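Local coordinates for glycerol Dehydrogenase (Unidentified, PDB 5XN8), which probably catalyses the NAD-dependent oxidation of glycerol to dihydroxyacetone and, in the reverse direction, reduces dihydroxyacetone, at residues A[66-71]-A[97-102]; A[104-109]-A[139-144]; A[128-131]-A[137-140]. One frame throughout, in Å; residues are numbered along the deposited sequence.

All three contacts sit on the same side of the chain's centre, their centres about 9 to 12 Å apart. Contact 1 closes before the other two open; contact 2 spans the longer stretch of chain, 104-109 to 139-144, and contact 3 lies within that span, ending on the same strand 137-142 and sharing E139 and Y140. Contact 3 builds the hairpin 127-131/137-142, contact 2 sets its second strand against the end of helix 94-107, and contact 1 joins that helix to the loop leading into helix 70-83. The bonds D98 O with S128 OG and H70 NE2 with E139 OE2 tie the hairpin, which holds the probable NAD-binding residues L127 and Y131, to both helices.

Contact 1 (A[66-71]-A[97-102]); sequences GECSHV and LDTAKA
The hydroxyl OG1 of T99 is met from two directions: it is hydrogen-bonded to the carbonyl O of K95, one turn back in its own helix, while C68 comes at it from across the contact. The sulfur does the touching, with C68 SG 3.3 Å from T99 OG1, and the base of the same side chain follows, C68 CB lying 3.4 Å from T99 OG1. Torsions on both sides bring these atoms together. C68 throws SG anti to its backbone N (chi1 -177°), which brings it against the helix, whereas T99 keeps OG1 beside its own N (chi1 -52°), where it can bend back to K95.

SG also rests against the helix flank next door, 3.7 Å from D98 CB, and it stands the same 3.7 Å from the backbone N of T99. The sulfur therefore occupies the notch between two consecutive residues of helix 97-102. C68 is the centre of an inverse gamma turn, closed by a weak bond from S69 N to E67 O, just before S69 caps helix 70-83.

D98 offers only its CB here. Its carboxylate is turned away and divided: OD2 takes the backbone N of V129 in the neighbouring hairpin, and OD1 forms a salt bridge within the segment, 3.5 Å from K101 NZ. That lysine also donates to the carbonyls of A122 and L127. E67 likewise turns its carboxylate off to K95, a probable NAD-binding residue.

No hydrogen bond or salt bridge crosses between 66-71 and 97-102. With the carboxylate of D98 and the amine of K101 paired to other groups, and the T99 hydroxyl already engaged by K95 O, the sulfur of C68 meets helix 94-107 through van der Waals contact.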
loop_
_atom_site.group_PDB
_atom_site.type_symbol
_atom_site.label_atom_id
_atom_site.label_comp_id
_atom_site.label_asym_id
_atom_site.label_seq_id
_atom_site.Cartn_x
_atom_site.Cartn_y
_atom_site.Cartn_z
ATOM N N GLY A 66 2.447 -45.362 -34.988
ATOM C CA GLY A 66 2.879 -44.914 -33.664
ATOM C C GLY A 66 4.168 -44.116 -33.622
ATOM O O GLY A 66 4.560 -43.652 -32.552
ATOM N N GLU A 67 4.819 -43.941 -34.773
ATOM C CA GLU A 67 6.075 -43.194 -34.848
ATOM C C GLU A 67 6.052 -42.157 -35.966
ATOM O O GLU A 67 5.641 -42.460 -37.079
ATOM C CB GLU A 67 7.236 -44.163 -35.063
ATOM C CG GLU A 67 8.592 -43.595 -34.677
ATOM C CD GLU A 67 8.739 -43.409 -33.176
ATOM O OE1 GLU A 67 8.621 -44.424 -32.441
ATOM O OE2 GLU A 67 8.980 -42.265 -32.738
ATOM N N CYS A 68 6.510 -40.943 -35.655
ATOM C CA CYS A 68 6.587 -39.847 -36.632
ATOM C C CYS A 68 7.914 -39.924 -37.388
ATOM O O CYS A 68 8.856 -39.190 -37.097
ATOM C CB CYS A 68 6.422 -38.490 -35.939
ATOM S SG CYS A 68 6.415 -37.048 -37.046
ATOM N N SER A 69 7.975 -40.835 -38.357
ATOM C CA SER A 69 9.174 -41.070 -39.152
ATOM C C SER A 69 8.936 -40.709 -40.600
ATOM O O SER A 69 7.791 -40.655 -41.043
ATOM C CB SER A 69 9.591 -42.538 -39.043
ATOM O OG SER A 69 8.527 -43.398 -39.384
ATOM N N HIS A 70 10.016 -40.449 -41.330
ATOM C CA HIS A 70 9.940 -40.181 -42.770
ATOM C C HIS A 70 9.279 -41.331 -43.528
ATOM O O HIS A 70 8.485 -41.094 -44.433
ATOM C CB HIS A 70 11.338 -39.914 -43.357
ATOM C CG HIS A 70 11.856 -38.536 -43.082
ATOM N ND1 HIS A 70 11.362 -37.420 -43.717
ATOM C CD2 HIS A 70 12.830 -38.093 -42.251
ATOM C CE1 HIS A 70 12.010 -36.348 -43.292
ATOM N NE2 HIS A 70 12.896 -36.728 -42.389
ATOM N N VAL A 71 9.598 -42.569 -43.136
ATOM C CA VAL A 71 9.002 -43.771 -43.736
ATOM C C VAL A 71 7.484 -43.786 -43.533
ATOM O O VAL A 71 6.736 -44.065 -44.474
ATOM C CB VAL A 71 9.620 -45.075 -43.158
ATOM C CG1 VAL A 71 8.850 -46.319 -43.614
ATOM C CG2 VAL A 71 11.092 -45.186 -43.546
ATOM N N LEU A 97 0.064 -36.075 -34.334
ATOM C CA LEU A 97 -0.216 -34.719 -34.789
ATOM C C LEU A 97 0.899 -34.191 -35.684
ATOM O O LEU A 97 0.631 -33.573 -36.720
ATOM C CB LEU A 97 -0.436 -33.781 -33.594
ATOM C CG LEU A 97 -1.846 -33.647 -32.981
ATOM C CD1 LEU A 97 -2.829 -34.758 -33.292
ATOM C CD2 LEU A 97 -1.769 -33.400 -31.491
ATOM N N ASP A 98 2.138 -34.443 -35.282
ATOM C CA ASP A 98 3.316 -34.030 -36.053
ATOM C C ASP A 98 3.393 -34.691 -37.423
ATOM O O ASP A 98 3.887 -34.086 -38.374
ATOM C CB ASP A 98 4.610 -34.305 -35.266
ATOM C CG ASP A 98 4.822 -33.340 -34.110
ATOM O OD1 ASP A 98 3.881 -32.576 -33.754
ATOM O OD2 ASP A 98 5.951 -33.331 -33.557
ATOM N N THR A 99 2.937 -35.940 -37.520
ATOM C CA THR A 99 2.861 -36.637 -38.810
ATOM C C THR A 99 1.781 -36.058 -39.724
ATOM O O THR A 99 1.954 -36.028 -40.949
ATOM C CB THR A 99 2.616 -38.152 -38.631
ATOM O OG1 THR A 99 3.584 -38.667 -37.718
ATOM C CG2 THR A 99 2.730 -38.895 -39.954
ATOM N N ALA A 100 0.673 -35.622 -39.135
ATOM C CA ALA A 100 -0.378 -34.947 -39.886
ATOM C C ALA A 100 0.095 -33.602 -40.457
ATOM O O ALA A 100 -0.317 -33.226 -41.556
ATOM C CB ALA A 100 -1.612 -34.759 -39.018
ATOM N N LYS A 101 0.953 -32.896 -39.718
ATOM C CA LYS A 101 1.532 -31.620 -40.175
ATOM C C LYS A 101 2.458 -31.805 -41.363
ATOM O O LYS A 101 2.411 -31.025 -42.322
ATOM C CB LYS A 101 2.326 -30.928 -39.051
ATOM C CG LYS A 101 1.489 -30.363 -37.914
ATOM C CD LYS A 101 2.392 -29.763 -36.846
ATOM C CE LYS A 101 1.668 -29.483 -35.533
ATOM N NZ LYS A 101 2.629 -29.362 -34.401
ATOM N N ALA A 102 3.299 -32.826 -41.286
ATOM C CA ALA A 102 4.238 -33.164 -42.365
ATOM C C ALA A 102 3.504 -33.521 -43.648
ATOM O O ALA A 102 3.852 -33.016 -44.715
ATOM C CB ALA A 102 5.153 -34.316 -41.941
#

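Contact 2 (A[104-109]-A[139-144]); sequences GYYQKL and EYLIYP
Two consecutive tyrosines, Y105 and Y106, meet Y143, P144 and L141 where the last turn of helix 94-107 faces the far end of the hairpin strand 137-142. The helix finishes in a Schellman motif: K108 has positive phi, and L109 N bonds back to G104 O at 2.8 Å. The chain turns off here; Y105 points toward the strand, while Y106 reaches it with the end of its ring.

The aromatic part of the contact is Y105 against Y143. Their planes stand 36° apart with centroids 5.2 Å from each other, an oblique aromatic pair. Y143 CD1 lies over one face of the Y105 ring, nearest its root, 3.5 Å from Y105 CG. Y105 gets there by setting CG anti to its backbone N (chi1 170°), which swings the ring off the helix toward the strand. Y143, for its part, is fixed at the far end by a hydrogen bond between its OH and S128 OG, and its ring also packs on K101 and A102 of the helix.

Apolar contacts flank this pair. P144 CD comes within 3.8 Å of Y105 CE1, crossing the tyrosine at about a right angle, and P144 also packs on N27 of the second subunit. L141 meets Y106 at the ring edge, near its plane, its CD1 lying 3.3 Å from Y106 OH. One face of the Y106 ring is taken by its neighbour, Y105 CD2 sitting over the centre; Y106 also makes a cation-pi contact with R74 of helix 70-83.

No polar bond joins the two segments; between them the contact is made by side-chain packing at the surface. Just past the strand, the carbonyl O of L141 lies 3.8 Å above the plane of the Y143 ring, offset toward its rim.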
loop_
_atom_site.group_PDB
_atom_site.type_symbol
_atom_site.label_atom_id
_atom_site.label_comp_id
_atom_site.label_asym_id
_atom_site.label_seq_id
_atom_site.Cartn_x
_atom_site.Cartn_y
_atom_site.Cartn_z
ATOM N N GLY A 104 0.474 -32.634 -44.504
ATOM C CA GLY A 104 -0.132 -31.391 -44.991
ATOM C C GLY A 104 0.859 -30.486 -45.691
ATOM O O GLY A 104 0.546 -29.903 -46.738
ATOM N N TYR A 105 2.060 -30.386 -45.122
ATOM C CA TYR A 105 3.142 -29.611 -45.720
ATOM C C TYR A 105 3.557 -30.149 -47.091
ATOM O O TYR A 105 3.508 -29.416 -48.084
ATOM C CB TYR A 105 4.371 -29.560 -44.791
ATOM C CG TYR A 105 5.575 -28.972 -45.486
ATOM C CD1 TYR A 105 5.569 -27.645 -45.920
ATOM C CD2 TYR A 105 6.698 -29.747 -45.763
ATOM C CE1 TYR A 105 6.656 -27.107 -46.597
ATOM C CE2 TYR A 105 7.787 -29.224 -46.443
ATOM C CZ TYR A 105 7.761 -27.903 -46.851
ATOM O OH TYR A 105 8.838 -27.372 -47.524
ATOM N N TYR A 106 3.957 -31.416 -47.148
ATOM C CA TYR A 106 4.457 -32.005 -48.402
ATOM C C TYR A 106 3.400 -32.096 -49.514
ATOM O O TYR A 106 3.747 -32.034 -50.693
ATOM C CB TYR A 106 5.109 -33.373 -48.153
ATOM C CG TYR A 106 6.407 -33.285 -47.371
ATOM C CD1 TYR A 106 7.524 -32.645 -47.908
ATOM C CD2 TYR A 106 6.524 -33.846 -46.095
ATOM C CE1 TYR A 106 8.714 -32.551 -47.192
ATOM C CE2 TYR A 106 7.700 -33.749 -45.371
ATOM C CZ TYR A 106 8.798 -33.105 -45.919
ATOM O OH TYR A 106 9.977 -33.026 -45.205
ATOM N N GLN A 107 2.126 -32.228 -49.142
ATOM C CA GLN A 107 1.019 -32.271 -50.111
ATOM C C GLN A 107 0.331 -30.923 -50.345
ATOM O O GLN A 107 -0.580 -30.846 -51.163
ATOM C CB GLN A 107 -0.019 -33.308 -49.668
ATOM C CG GLN A 107 0.497 -34.744 -49.670
ATOM C CD GLN A 107 0.906 -35.207 -51.052
ATOM O OE1 GLN A 107 2.072 -35.503 -51.304
ATOM N NE2 GLN A 107 -0.052 -35.240 -51.967
ATOM N N LYS A 108 0.771 -29.875 -49.646
ATOM C CA LYS A 108 0.150 -28.544 -49.716
ATOM C C LYS A 108 -1.346 -28.615 -49.406
ATOM O O LYS A 108 -2.177 -28.161 -50.194
ATOM C CB LYS A 108 0.405 -27.888 -51.082
ATOM C CG LYS A 108 1.870 -27.820 -51.470
ATOM C CD LYS A 108 2.057 -27.002 -52.745
ATOM C CE LYS A 108 3.498 -27.055 -53.230
ATOM N NZ LYS A 108 3.917 -28.434 -53.603
ATOM N N LEU A 109 -1.663 -29.210 -48.253
ATOM C CA LEU A 109 -3.051 -29.389 -47.802
ATOM C C LEU A 109 -3.265 -28.738 -46.434
ATOM O O LEU A 109 -2.321 -28.623 -45.640
ATOM C CB LEU A 109 -3.404 -30.882 -47.715
ATOM C CG LEU A 109 -3.234 -31.744 -48.975
ATOM C CD1 LEU A 109 -3.369 -33.209 -48.613
ATOM C CD2 LEU A 109 -4.220 -31.385 -50.084
ATOM N N GLU A 139 15.627 -35.392 -36.631
ATOM C CA GLU A 139 15.683 -33.965 -36.974
ATOM C C GLU A 139 14.393 -33.226 -36.597
ATOM O O GLU A 139 13.442 -33.837 -36.102
ATOM C CB GLU A 139 15.968 -33.796 -38.478
ATOM C CG GLU A 139 14.988 -34.519 -39.393
ATOM C CD GLU A 139 15.232 -34.265 -40.872
ATOM O OE1 GLU A 139 15.445 -33.097 -41.257
ATOM O OE2 GLU A 139 15.210 -35.239 -41.660
ATOM N N TYR A 140 14.394 -31.909 -36.820
ATOM C CA TYR A 140 13.202 -31.068 -36.725
ATOM C C TYR A 140 12.821 -30.562 -38.112
ATOM O O TYR A 140 13.675 -30.050 -38.838
ATOM C CB TYR A 140 13.473 -29.838 -35.858
ATOM C CG TYR A 140 13.646 -30.082 -34.377
ATOM C CD1 TYR A 140 12.625 -30.660 -33.617
ATOM C CD2 TYR A 140 14.816 -29.687 -33.720
ATOM C CE1 TYR A 140 12.774 -30.860 -32.247
ATOM C CE2 TYR A 140 14.973 -29.884 -32.355
ATOM C CZ TYR A 140 13.954 -30.465 -31.624
ATOM O OH TYR A 140 14.129 -30.639 -30.271
ATOM N N LEU A 141 11.543 -30.690 -38.469
ATOM C CA LEU A 141 10.996 -30.023 -39.650
ATOM C C LEU A 141 10.171 -28.813 -39.201
ATOM O O LEU A 141 9.105 -28.959 -38.597
ATOM C CB LEU A 141 10.128 -30.977 -40.478
ATOM C CG LEU A 141 10.857 -32.163 -41.127
ATOM C CD1 LEU A 141 9.861 -32.961 -41.953
ATOM C CD2 LEU A 141 12.063 -31.744 -41.958
ATOM N N ILE A 142 10.692 -27.628 -39.492
ATOM C CA ILE A 142 10.012 -26.368 -39.225
ATOM C C ILE A 142 9.298 -25.986 -40.517
ATOM O O ILE A 142 9.929 -25.917 -41.564
ATOM C CB ILE A 142 11.006 -25.249 -38.839
ATOM C CG1 ILE A 142 11.913 -25.689 -37.680
ATOM C CG2 ILE A 142 10.263 -23.956 -38.506
ATOM C CD1 ILE A 142 13.233 -24.940 -37.636
ATOM N N TYR A 143 7.994 -25.738 -40.431
ATOM C CA TYR A 143 7.174 -25.393 -41.585
ATOM C C TYR A 143 6.954 -23.885 -41.695
ATOM O O TYR A 143 7.033 -23.165 -40.688
ATOM C CB TYR A 143 5.817 -26.092 -41.521
ATOM C CG TYR A 143 5.936 -27.570 -41.276
ATOM C CD1 TYR A 143 6.606 -28.388 -42.183
ATOM C CD2 TYR A 143 5.423 -28.148 -40.114
ATOM C CE1 TYR A 143 6.740 -29.751 -41.956
ATOM C CE2 TYR A 143 5.550 -29.497 -39.876
ATOM C CZ TYR A 143 6.207 -30.298 -40.793
ATOM O OH TYR A 143 6.330 -31.638 -40.545
ATOM N N PRO A 144 6.667 -23.395 -42.920
ATOM C CA PRO A 144 6.224 -22.010 -43.095
ATOM C C PRO A 144 4.873 -21.703 -42.446
ATOM O O PRO A 144 4.639 -20.556 -42.045
ATOM C CB PRO A 144 6.098 -21.865 -44.621
ATOM C CG PRO A 144 6.917 -22.968 -45.196
ATOM C CD PRO A 144 6.811 -24.090 -44.214
#

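Contact 3 (A[128-131]-A[137-140]); sequences SVIY and FEEY
I130 faces both E138 and E139 across the hairpin of strands 127-131 and 137-142, a classic beta bulge in an antiparallel ladder. Its carbonyl O receives E138 N at 2.9 Å and, more weakly, E139 N at 3.4 Å. In return I130 N donates to E139 O over 3.0 Å, so the single residue is bonded through both its N and its O.

Along the I130 side chain, CB sits 3.5 Å from E139 O and also touches E139 CG. With CG1 beside the backbone N (chi1 -61°), CG2 falls anti to it and turns toward E138, whose OE1 is 4.0 Å from it. CG1 stays near E139 O, and the tip, CD1, leads away from the partner strand to the sulfur of C68. H70 and I73 also pack on this side chain, tying the hairpin to helix 70-83, and H70 NE2 holds E139 OE2 as well.

On the face of V129 and Y140, V129 puts CG2 at the edge of the Y140 ring; its CG1 meets the edge of the F137 ring, 3.9 Å from F137 CD1. Y131, a probable NAD-binding residue, and F137 form a diverging pair, yet Y131 CD1 lies 3.8 Å from F137 N. Between the partner strand's own rings the packing is edge-to-face: F137 CE1 stands 3.9 Å above the centre of the Y140 ring.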
loop_
_atom_site.group_PDB
_atom_site.type_symbol
_atom_site.label_atom_id
_atom_site.label_comp_id
_atom_site.label_asym_id
_atom_site.label_seq_id
_atom_site.Cartn_x
_atom_site.Cartn_y
_atom_site.Cartn_z
ATOM N N SER A 128 7.462 -30.215 -36.414
ATOM C CA SER A 128 7.331 -31.652 -36.237
ATOM C C SER A 128 8.652 -32.201 -35.718
ATOM O O SER A 128 9.724 -31.801 -36.187
ATOM C CB SER A 128 6.959 -32.332 -37.556
ATOM O OG SER A 128 5.610 -32.068 -37.906
ATOM N N VAL A 129 8.571 -33.102 -34.740
ATOM C CA VAL A 129 9.745 -33.791 -34.209
ATOM C C VAL A 129 9.827 -35.129 -34.919
ATOM O O VAL A 129 8.979 -36.000 -34.704
ATOM C CB VAL A 129 9.665 -33.990 -32.682
ATOM C CG1 VAL A 129 11.006 -34.473 -32.147
ATOM C CG2 VAL A 129 9.243 -32.696 -31.989
ATOM N N ILE A 130 10.845 -35.278 -35.771
ATOM C CA ILE A 130 11.011 -36.459 -36.611
ATOM C C ILE A 130 11.910 -37.484 -35.908
ATOM O O ILE A 130 12.972 -37.147 -35.381
ATOM C CB ILE A 130 11.587 -36.103 -38.005
ATOM C CG1 ILE A 130 10.649 -35.156 -38.771
ATOM C CG2 ILE A 130 11.872 -37.361 -38.834
ATOM C CD1 ILE A 130 9.244 -35.670 -38.998
ATOM N N TYR A 131 11.462 -38.739 -35.933
ATOM C CA TYR A 131 12.122 -39.865 -35.292
ATOM C C TYR A 131 12.446 -40.918 -36.343
ATOM O O TYR A 131 11.866 -40.916 -37.428
ATOM C CB TYR A 131 11.174 -40.457 -34.251
ATOM C CG TYR A 131 10.983 -39.578 -33.039
ATOM C CD1 TYR A 131 11.847 -39.680 -31.956
ATOM C CD2 TYR A 131 9.941 -38.646 -32.968
ATOM C CE1 TYR A 131 11.690 -38.883 -30.832
ATOM C CE2 TYR A 131 9.782 -37.839 -31.854
ATOM C CZ TYR A 131 10.661 -37.961 -30.789
ATOM O OH TYR A 131 10.512 -37.175 -29.675
ATOM N N PHE A 137 15.615 -39.899 -32.068
ATOM C CA PHE A 137 15.454 -38.583 -32.688
ATOM C C PHE A 137 16.347 -38.447 -33.922
ATOM O O PHE A 137 17.503 -38.864 -33.892
ATOM C CB PHE A 137 15.777 -37.471 -31.668
ATOM C CG PHE A 137 15.939 -36.103 -32.275
ATOM C CD1 PHE A 137 14.828 -35.307 -32.539
ATOM C CD2 PHE A 137 17.204 -35.606 -32.582
ATOM C CE1 PHE A 137 14.980 -34.040 -33.098
ATOM C CE2 PHE A 137 17.357 -34.343 -33.143
ATOM C CZ PHE A 137 16.245 -33.563 -33.402
ATOM N N GLU A 138 15.799 -37.852 -34.984
ATOM C CA GLU A 138 16.512 -37.641 -36.251
ATOM C C GLU A 138 16.721 -36.150 -36.551
ATOM O O GLU A 138 17.860 -35.703 -36.712
ATOM C CB GLU A 138 15.740 -38.309 -37.394
ATOM C CG GLU A 138 16.527 -38.453 -38.686
ATOM C CD GLU A 138 15.713 -39.072 -39.809
ATOM O OE1 GLU A 138 14.815 -39.899 -39.542
ATOM O OE2 GLU A 138 15.966 -38.717 -40.978
ATOM N N GLU A 139 15.627 -35.392 -36.631
ATOM C CA GLU A 139 15.683 -33.965 -36.974
ATOM C C GLU A 139 14.393 -33.226 -36.597
ATOM O O GLU A 139 13.442 -33.837 -36.102
ATOM C CB GLU A 139 15.968 -33.796 -38.478
ATOM C CG GLU A 139 14.988 -34.519 -39.393
ATOM C CD GLU A 139 15.232 -34.265 -40.872
ATOM O OE1 GLU A 139 15.445 -33.097 -41.257
ATOM O OE2 GLU A 139 15.210 -35.239 -41.660
ATOM N N TYR A 140 14.394 -31.909 -36.820
ATOM C CA TYR A 140 13.202 -31.068 -36.725
ATOM C C TYR A 140 12.821 -30.562 -38.112
ATOM O O TYR A 140 13.675 -30.050 -38.838
ATOM C CB TYR A 140 13.473 -29.838 -35.858
ATOM C CG TYR A 140 13.646 -30.082 -34.377
ATOM C CD1 TYR A 140 12.625 -30.660 -33.617
ATOM C CD2 TYR A 140 14.816 -29.687 -33.720
ATOM C CE1 TYR A 140 12.774 -30.860 -32.247
ATOM C CE2 TYR A 140 14.973 -29.884 -32.355
ATOM C CZ TYR A 140 13.954 -30.465 -31.624
ATOM O OH TYR A 140 14.129 -30.639 -30.271
#